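Local structure of GST N-terminal domain-containing protein (Pseudomonas syringae pv. tomato, 3IC8) at residues S108-P113 with P196-F201; V101-A106 with L189-Q194. The protein is of unknown function but has the domains of a glutathione S-transferase and may therefore bind glutathione. All coordinates share one frame; numbering follows the deposited sequence.

Contact 1: S108-P113 with P196-F201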
ATOM      1  N   SER A 108      -5.252  25.075 -15.326  1.00 22.13           N
ATOM      2  CA  SER A 108      -4.419  26.205 -15.638  1.00 22.01           C
ATOM      3  C   SER A 108      -3.007  25.986 -15.194  1.00 21.92           C
ATOM      4  O   SER A 108      -2.090  26.357 -15.868  1.00 21.53           O
ATOM      5  CB  SER A 108      -4.928  27.479 -14.977  1.00 22.59           C
ATOM      6  OG  SER A 108      -6.172  27.858 -15.459  1.00 22.56           O
ATOM      7  N   LEU A 109      -2.851  25.426 -14.022  1.00 21.48           N
ATOM      8  CA  LEU A 109      -1.562  25.186 -13.483  1.00 21.63           C
ATOM      9  C   LEU A 109      -0.755  24.201 -14.260  1.00 21.96           C
ATOM     10  O   LEU A 109       0.399  24.399 -14.464  1.00 22.86           O
ATOM     11  CB  LEU A 109      -1.711  24.650 -12.083  1.00 21.69           C
ATOM     12  CG  LEU A 109      -2.008  25.618 -10.970  1.00 21.96           C
ATOM     13  CD1 LEU A 109      -2.176  24.899  -9.696  1.00 21.88           C
ATOM     14  CD2 LEU A 109      -0.930  26.585 -10.863  1.00 21.35           C
ATOM     15  N   VAL A 110      -1.359  23.098 -14.618  1.00 21.66           N
ATOM     16  CA  VAL A 110      -0.705  22.075 -15.371  1.00 21.91           C
ATOM     17  C   VAL A 110      -0.371  22.399 -16.806  1.00 22.18           C
ATOM     18  O   VAL A 110       0.720  22.153 -17.266  1.00 22.85           O
ATOM     19  CB  VAL A 110      -1.569  20.847 -15.365  1.00 22.15           C
ATOM     20  CG1 VAL A 110      -0.996  19.790 -16.211  1.00 22.23           C
ATOM     21  CG2 VAL A 110      -1.758  20.374 -13.990  1.00 22.04           C
ATOM     22  N   PHE A 111      -1.336  22.917 -17.530  1.00 21.45           N
ATOM     23  CA  PHE A 111      -1.160  23.117 -18.939  1.00 21.07           C
ATOM     24  C   PHE A 111      -0.562  24.461 -19.270  1.00 21.60           C
ATOM     25  O   PHE A 111      -1.154  25.254 -19.920  1.00 21.65           O
ATOM     26  CB  PHE A 111      -2.470  22.872 -19.656  1.00 20.41           C
ATOM     27  CG  PHE A 111      -2.950  21.480 -19.542  1.00 18.15           C
ATOM     28  CD1 PHE A 111      -2.274  20.467 -20.138  1.00 15.66           C
ATOM     29  CD2 PHE A 111      -4.060  21.173 -18.822  1.00 14.76           C
ATOM     30  CE1 PHE A 111      -2.709  19.206 -20.018  1.00 14.66           C
ATOM     31  CE2 PHE A 111      -4.485  19.915 -18.723  1.00 13.08           C
ATOM     32  CZ  PHE A 111      -3.809  18.935 -19.310  1.00 12.32           C
ATOM     33  N   GLN A 112       0.636  24.685 -18.786  1.00 22.15           N
ATOM     34  CA  GLN A 112       1.406  25.845 -19.104  1.00 22.73           C
ATOM     35  C   GLN A 112       2.826  25.372 -19.281  1.00 22.72           C
ATOM     36  O   GLN A 112       3.174  24.332 -18.825  1.00 22.10           O
ATOM     37  CB  GLN A 112       1.276  26.921 -18.036  1.00 22.72           C
ATOM     38  CG  GLN A 112       1.491  26.453 -16.670  1.00 24.33           C
ATOM     39  CD  GLN A 112       1.681  27.579 -15.692  1.00 28.89           C
ATOM     40  OE1 GLN A 112       2.425  28.513 -15.936  1.00 31.66           O
ATOM     41  NE2 GLN A 112       1.023  27.484 -14.566  1.00 28.89           N
ATOM     42  N   PRO A 113       3.635  26.160 -19.945  1.00 23.01           N
ATOM     43  CA  PRO A 113       4.949  25.780 -20.427  1.00 23.60           C
ATOM     44  C   PRO A 113       5.887  25.434 -19.315  1.00 24.23           C
ATOM     45  O   PRO A 113       6.807  24.691 -19.491  1.00 23.88           O
ATOM     46  CB  PRO A 113       5.420  27.042 -21.092  1.00 23.41           C
ATOM     47  CG  PRO A 113       4.246  27.677 -21.539  1.00 23.03           C
ATOM     48  CD  PRO A 113       3.111  27.291 -20.695  1.00 23.23           C
ATOM     49  N   PRO A 196       6.009  16.517 -12.397  1.00 25.11           N
ATOM     50  CA  PRO A 196       6.903  16.756 -11.288  1.00 24.85           C
ATOM     51  C   PRO A 196       6.813  18.164 -10.803  1.00 24.48           C
ATOM     52  O   PRO A 196       6.900  18.406  -9.632  1.00 24.89           O
ATOM     53  CB  PRO A 196       8.253  16.492 -11.908  1.00 25.11           C
ATOM     54  CG  PRO A 196       8.001  15.533 -12.911  1.00 24.82           C
ATOM     55  CD  PRO A 196       6.639  15.670 -13.405  1.00 25.10           C
ATOM     56  N   VAL A 197       6.677  19.090 -11.720  1.00 24.05           N
ATOM     57  CA  VAL A 197       6.509  20.479 -11.398  1.00 23.58           C
ATOM     58  C   VAL A 197       5.230  20.827 -10.668  1.00 23.58           C
ATOM     59  O   VAL A 197       5.255  21.628  -9.765  1.00 23.47           O
ATOM     60  CB  VAL A 197       6.587  21.318 -12.657  1.00 24.16           C
ATOM     61  CG1 VAL A 197       6.313  22.724 -12.353  1.00 23.03           C
ATOM     62  CG2 VAL A 197       7.908  21.163 -13.299  1.00 22.43           C
ATOM     63  N   THR A 198       4.120  20.227 -11.084  1.00 22.93           N
ATOM     64  CA  THR A 198       2.815  20.449 -10.475  1.00 22.69           C
ATOM     65  C   THR A 198       2.436  19.602  -9.281  1.00 22.40           C
ATOM     66  O   THR A 198       1.511  19.912  -8.606  1.00 22.84           O
ATOM     67  CB  THR A 198       1.657  20.362 -11.485  1.00 22.60           C
ATOM     68  OG1 THR A 198       1.584  19.056 -12.033  1.00 21.91           O
ATOM     69  CG2 THR A 198       1.827  21.355 -12.568  1.00 21.67           C
ATOM     70  N   ALA A 199       3.163  18.540  -9.022  1.00 21.64           N
ATOM     71  CA  ALA A 199       2.874  17.639  -7.927  1.00 21.25           C
ATOM     72  C   ALA A 199       2.939  18.238  -6.516  1.00 20.33           C
ATOM     73  O   ALA A 199       2.210  17.851  -5.652  1.00 20.19           O
ATOM     74  CB  ALA A 199       3.699  16.446  -8.036  1.00 21.32           C
ATOM     75  N   PRO A 200       3.808  19.204  -6.317  1.00 19.82           N
ATOM     76  CA  PRO A 200       3.926  19.878  -5.038  1.00 19.64           C
ATOM     77  C   PRO A 200       2.665  20.643  -4.681  1.00 19.10           C
ATOM     78  O   PRO A 200       2.407  20.902  -3.550  1.00 19.50           O
ATOM     79  CB  PRO A 200       5.092  20.812  -5.271  1.00 19.72           C
ATOM     80  CG  PRO A 200       5.840  20.191  -6.262  1.00 19.59           C
ATOM     81  CD  PRO A 200       4.898  19.618  -7.193  1.00 19.80           C
ATOM     82  N   PHE A 201       1.877  20.987  -5.675  1.00 17.39           N
ATOM     83  CA  PHE A 201       0.626  21.622  -5.419  1.00 16.28           C
ATOM     84  C   PHE A 201      -0.301  20.720  -4.626  1.00 16.00           C
ATOM     85  O   PHE A 201      -1.075  21.204  -3.851  1.00 14.38           O
ATOM     86  CB  PHE A 201      -0.028  22.052  -6.710  1.00 15.84           C
ATOM     87  CG  PHE A 201       0.610  23.210  -7.337  1.00 14.95           C
ATOM     88  CD1 PHE A 201       0.649  24.410  -6.699  1.00 15.79           C
ATOM     89  CD2 PHE A 201       1.151  23.114  -8.579  1.00 13.38           C
ATOM     90  CE1 PHE A 201       1.223  25.465  -7.282  1.00 14.09           C
ATOM     91  CE2 PHE A 201       1.732  24.149  -9.144  1.00 14.84           C
ATOM     92  CZ  PHE A 201       1.773  25.334  -8.498  1.00 15.15           C
TER
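Leu109 meets Phe201, and Val110 meets Thr198, where the end of helix 88-110 packs on the turn that leads into helix 200-203. Both elements belong to the all-helical C-terminal part of a glutathione S-transferase fold. Leu109 can be followed outward. Its CB points toward 196-201 and lies against Leu192 of helix 180-193. CG sits anti to the carbonyl carbon (chi1 -79°), and this carries both methyls to the phenyl ring. CD1 rests over the middle of one face, 3.9 Å from the centroid of the Phe201 ring. It stands only 6° off the ring normal, a clear CH-pi contact. CD2 goes to the far end of the same ring and lies 3.8 Å from Phe201 CZ. The two side chains reach each other from opposite directions. Phe201 also meets Trp156 of helix 149-167 edge-to-face.

Val110 and Thr198 cross at about a right angle. Thr198 presents its methyl to the helix end, with CG2 3.8 Å from Val110 CA and 4.0 Å from Val110 CG2. The hydroxyl OG1 is hydrogen-bonded to Leu192 O, at the end of helix 180-193, and still lies near Val110 CG2. Phe111 then leaves the helix as the centre of an inverse gamma turn, and its side chain packs on Thr195 of the second subunit. The chain folds back far enough for Gln112 to bond to the helix end. Gln112 NE2 donates to Leu109 O at 3.1 Å. NE2 stands 27° out of the carbonyl plane.

Contact 2: V101-A106 with L189-Q194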
ATOM      1  N   VAL A 101     -14.816  25.712 -10.313  1.00 23.67           N
ATOM      2  CA  VAL A 101     -13.745  26.553  -9.823  1.00 23.17           C
ATOM      3  C   VAL A 101     -12.447  25.824  -9.579  1.00 23.63           C
ATOM      4  O   VAL A 101     -11.410  26.249  -9.991  1.00 23.57           O
ATOM      5  CB  VAL A 101     -14.150  27.203  -8.485  1.00 23.28           C
ATOM      6  CG1 VAL A 101     -12.997  27.756  -7.774  1.00 22.56           C
ATOM      7  CG2 VAL A 101     -15.122  28.258  -8.692  1.00 21.59           C
ATOM      8  N   LEU A 102     -12.514  24.728  -8.870  1.00 24.06           N
ATOM      9  CA  LEU A 102     -11.337  23.962  -8.559  1.00 24.32           C
ATOM     10  C   LEU A 102     -10.660  23.329  -9.749  1.00 24.40           C
ATOM     11  O   LEU A 102      -9.470  23.313  -9.839  1.00 24.23           O
ATOM     12  CB  LEU A 102     -11.667  22.913  -7.515  1.00 24.40           C
ATOM     13  CG  LEU A 102     -10.577  22.534  -6.543  1.00 24.43           C
ATOM     14  CD1 LEU A 102      -9.935  23.701  -5.898  1.00 22.97           C
ATOM     15  CD2 LEU A 102     -11.136  21.642  -5.549  1.00 25.25           C
ATOM     16  N   PHE A 103     -11.465  22.788 -10.641  1.00 24.31           N
ATOM     17  CA  PHE A 103     -11.025  22.159 -11.850  1.00 24.02           C
ATOM     18  C   PHE A 103     -10.328  23.143 -12.749  1.00 24.33           C
ATOM     19  O   PHE A 103      -9.368  22.821 -13.366  1.00 23.83           O
ATOM     20  CB  PHE A 103     -12.235  21.568 -12.560  1.00 24.13           C
ATOM     21  CG  PHE A 103     -11.932  20.934 -13.879  1.00 23.59           C
ATOM     22  CD1 PHE A 103     -11.608  19.628 -13.965  1.00 23.47           C
ATOM     23  CD2 PHE A 103     -12.012  21.643 -15.028  1.00 24.56           C
ATOM     24  CE1 PHE A 103     -11.345  19.069 -15.138  1.00 25.58           C
ATOM     25  CE2 PHE A 103     -11.740  21.066 -16.206  1.00 24.85           C
ATOM     26  CZ  PHE A 103     -11.416  19.785 -16.257  1.00 25.01           C
ATOM     27  N   LEU A 104     -10.853  24.342 -12.819  1.00 23.85           N
ATOM     28  CA  LEU A 104     -10.279  25.365 -13.615  1.00 24.70           C
ATOM     29  C   LEU A 104      -8.905  25.760 -13.160  1.00 24.62           C
ATOM     30  O   LEU A 104      -8.034  25.914 -13.949  1.00 25.47           O
ATOM     31  CB  LEU A 104     -11.183  26.567 -13.608  1.00 24.96           C
ATOM     32  CG  LEU A 104     -10.730  27.756 -14.409  1.00 26.36           C
ATOM     33  CD1 LEU A 104     -10.298  27.317 -15.762  1.00 28.32           C
ATOM     34  CD2 LEU A 104     -11.857  28.654 -14.540  1.00 25.62           C
ATOM     35  N   HIS A 105      -8.711  25.902 -11.874  1.00 24.09           N
ATOM     36  CA  HIS A 105      -7.407  26.180 -11.350  1.00 23.85           C
ATOM     37  C   HIS A 105      -6.444  25.061 -11.632  1.00 23.74           C
ATOM     38  O   HIS A 105      -5.339  25.290 -12.001  1.00 24.03           O
ATOM     39  CB  HIS A 105      -7.491  26.357  -9.854  1.00 23.18           C
ATOM     40  CG  HIS A 105      -8.183  27.600  -9.438  1.00 23.41           C
ATOM     41  ND1 HIS A 105      -7.525  28.670  -8.898  1.00 24.93           N
ATOM     42  CD2 HIS A 105      -9.476  27.954  -9.509  1.00 22.38           C
ATOM     43  CE1 HIS A 105      -8.381  29.632  -8.654  1.00 23.05           C
ATOM     44  NE2 HIS A 105      -9.572  29.222  -9.016  1.00 24.20           N
ATOM     45  N   ALA A 106      -6.863  23.836 -11.439  1.00 23.42           N
ATOM     46  CA  ALA A 106      -5.958  22.728 -11.612  1.00 23.79           C
ATOM     47  C   ALA A 106      -5.427  22.591 -13.025  1.00 23.54           C
ATOM     48  O   ALA A 106      -4.286  22.343 -13.216  1.00 23.14           O
ATOM     49  CB  ALA A 106      -6.599  21.465 -11.155  1.00 23.30           C
ATOM     50  N   LEU A 189      -7.096  17.116  -8.702  1.00 23.96           N
ATOM     51  CA  LEU A 189      -5.779  16.807  -8.200  1.00 24.73           C
ATOM     52  C   LEU A 189      -5.005  15.837  -9.062  1.00 25.06           C
ATOM     53  O   LEU A 189      -3.818  15.822  -9.066  1.00 24.65           O
ATOM     54  CB  LEU A 189      -5.876  16.294  -6.795  1.00 24.66           C
ATOM     55  CG  LEU A 189      -6.576  17.269  -5.898  1.00 24.67           C
ATOM     56  CD1 LEU A 189      -6.406  16.856  -4.523  1.00 24.63           C
ATOM     57  CD2 LEU A 189      -6.053  18.632  -6.083  1.00 24.89           C
ATOM     58  N   TRP A 190      -5.729  15.007  -9.768  1.00 24.94           N
ATOM     59  CA  TRP A 190      -5.180  14.003 -10.620  1.00 25.43           C
ATOM     60  C   TRP A 190      -4.377  14.662 -11.728  1.00 25.68           C
ATOM     61  O   TRP A 190      -3.365  14.165 -12.136  1.00 25.80           O
ATOM     62  CB  TRP A 190      -6.312  13.134 -11.136  1.00 25.15           C
ATOM     63  CG  TRP A 190      -5.981  12.211 -12.190  1.00 24.85           C
ATOM     64  CD1 TRP A 190      -6.428  12.239 -13.434  1.00 23.92           C
ATOM     65  CD2 TRP A 190      -5.151  11.077 -12.085  1.00 25.80           C
ATOM     66  NE1 TRP A 190      -5.928  11.212 -14.141  1.00 25.31           N
ATOM     67  CE2 TRP A 190      -5.131  10.475 -13.326  1.00 23.98           C
ATOM     68  CE3 TRP A 190      -4.405  10.522 -11.056  1.00 26.60           C
ATOM     69  CZ2 TRP A 190      -4.400   9.359 -13.581  1.00 25.40           C
ATOM     70  CZ3 TRP A 190      -3.689   9.411 -11.308  1.00 27.00           C
ATOM     71  CH2 TRP A 190      -3.685   8.837 -12.559  1.00 26.26           C
ATOM     72  N   PHE A 191      -4.838  15.806 -12.195  1.00 25.82           N
ATOM     73  CA  PHE A 191      -4.106  16.556 -13.186  1.00 26.05           C
ATOM     74  C   PHE A 191      -2.756  17.007 -12.652  1.00 25.30           C
ATOM     75  O   PHE A 191      -1.780  16.912 -13.330  1.00 25.29           O
ATOM     76  CB  PHE A 191      -4.911  17.766 -13.665  1.00 26.24           C
ATOM     77  CG  PHE A 191      -6.016  17.434 -14.604  1.00 27.32           C
ATOM     78  CD1 PHE A 191      -5.811  17.410 -15.948  1.00 29.02           C
ATOM     79  CD2 PHE A 191      -7.262  17.156 -14.144  1.00 28.14           C
ATOM     80  CE1 PHE A 191      -6.825  17.111 -16.795  1.00 28.11           C
ATOM     81  CE2 PHE A 191      -8.258  16.843 -14.983  1.00 28.53           C
ATOM     82  CZ  PHE A 191      -8.045  16.822 -16.308  1.00 29.61           C
ATOM     83  N   LEU A 192      -2.713  17.492 -11.431  1.00 24.70           N
ATOM     84  CA  LEU A 192      -1.484  17.960 -10.829  1.00 24.34           C
ATOM     85  C   LEU A 192      -0.446  16.882 -10.627  1.00 24.05           C
ATOM     86  O   LEU A 192       0.704  17.116 -10.789  1.00 24.30           O
ATOM     87  CB  LEU A 192      -1.734  18.698  -9.540  1.00 24.14           C
ATOM     88  CG  LEU A 192      -2.285  20.118  -9.472  1.00 25.22           C
ATOM     89  CD1 LEU A 192      -1.975  21.027 -10.585  1.00 23.44           C
ATOM     90  CD2 LEU A 192      -3.698  20.134  -9.142  1.00 25.18           C
ATOM     91  N   LYS A 193      -0.890  15.690 -10.303  1.00 23.40           N
ATOM     92  CA  LYS A 193      -0.049  14.553 -10.049  1.00 23.14           C
ATOM     93  C   LYS A 193       0.739  14.073 -11.258  1.00 22.68           C
ATOM     94  O   LYS A 193       1.685  13.387 -11.124  1.00 21.97           O
ATOM     95  CB  LYS A 193      -0.876  13.424  -9.489  1.00 23.05           C
ATOM     96  CG  LYS A 193      -1.399  13.664  -8.120  1.00 25.09           C
ATOM     97  CD  LYS A 193      -0.316  13.642  -7.092  1.00 26.65           C
ATOM     98  CE  LYS A 193      -0.143  12.280  -6.525  1.00 25.98           C
ATOM     99  NZ  LYS A 193       0.898  12.246  -5.527  1.00 27.47           N
ATOM    100  N   GLN A 194       0.316  14.482 -12.432  1.00 22.39           N
ATOM    101  CA  GLN A 194       0.901  14.106 -13.696  1.00 22.74           C
ATOM    102  C   GLN A 194       2.318  14.599 -13.953  1.00 23.13           C
ATOM    103  O   GLN A 194       3.021  14.060 -14.761  1.00 22.72           O
ATOM    104  CB  GLN A 194      -0.006  14.529 -14.838  1.00 23.01           C
ATOM    105  CG  GLN A 194      -1.376  13.931 -14.830  1.00 22.85           C
ATOM    106  CD  GLN A 194      -1.385  12.461 -14.617  1.00 22.83           C
ATOM    107  OE1 GLN A 194      -1.884  11.979 -13.639  1.00 22.53           O
ATOM    108  NE2 GLN A 194      -0.817  11.743 -15.533  1.00 20.02           N
TER
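Phe103 and Phe191 make the aromatic part of this contact, and Ala106 and Leu192 make the aliphatic part. Together they join helix 88-110 to helix 180-193 in the helical domain of the glutathione S-transferase fold.

The two phenyl rings stand with their planes at 90° and their centroids 5.7 Å apart. The approach is oblique, so the pair fits neither a stack nor a T-shape. One corner of each ring does the touching: Phe103 CE1 lies 3.8 Å from Phe191 CE2. Phe103 has CG anti to the backbone N (chi1 177°), and this brings a ring whose CB does not face the other helix across to Phe191. Phe191 starts from a CB that already points at helix 88-110. Phe14 lies against both rings and meets that of Phe191 edge-to-face.

The aliphatic contact is small and close. The small side chain of Ala106 lets the helices approach, and its CA is 6.6 Å from Leu192 CA. Leu192 meets it with both branches. Leu192 CD2 touches Ala106 CB at 3.8 Å, and Leu192 CD1 lies 3.7 Å from Ala106 O. The second of these is plain van der Waals packing of a methyl on a backbone carbonyl.

Around this seam, helix 149-167 lies against helix 88-110 through Leu102 and His105. Helix 206-216 packs on Leu189 and Lys193. The loop carrying Leu13 and Phe14, between strand 4-8 and helix 16-25, meets the aromatic side and so connects it to the thioredoxin-like domain.

From the N terminus, helix 88-110 first supplies 101-106 to contact 2 and then 108-113 to contact 1. The chain passes through an unmodelled part and helix 149-167 before it returns as helix 180-193. There 189-194 closes contact 2, and 196-201 closes contact 1 just afterwards. The two loops therefore cross, and neither nests inside the other. The end of helix 88-110 is thereby tied both to helix 180-193 and to the turn that leads into helix 200-203. The centres are about 9 Å apart, and the contacts touch: Val110 CG2 packs 3.5 Å from Leu192 CD1. Both also reach the second subunit, so this part of the helical domain borders the subunit interface.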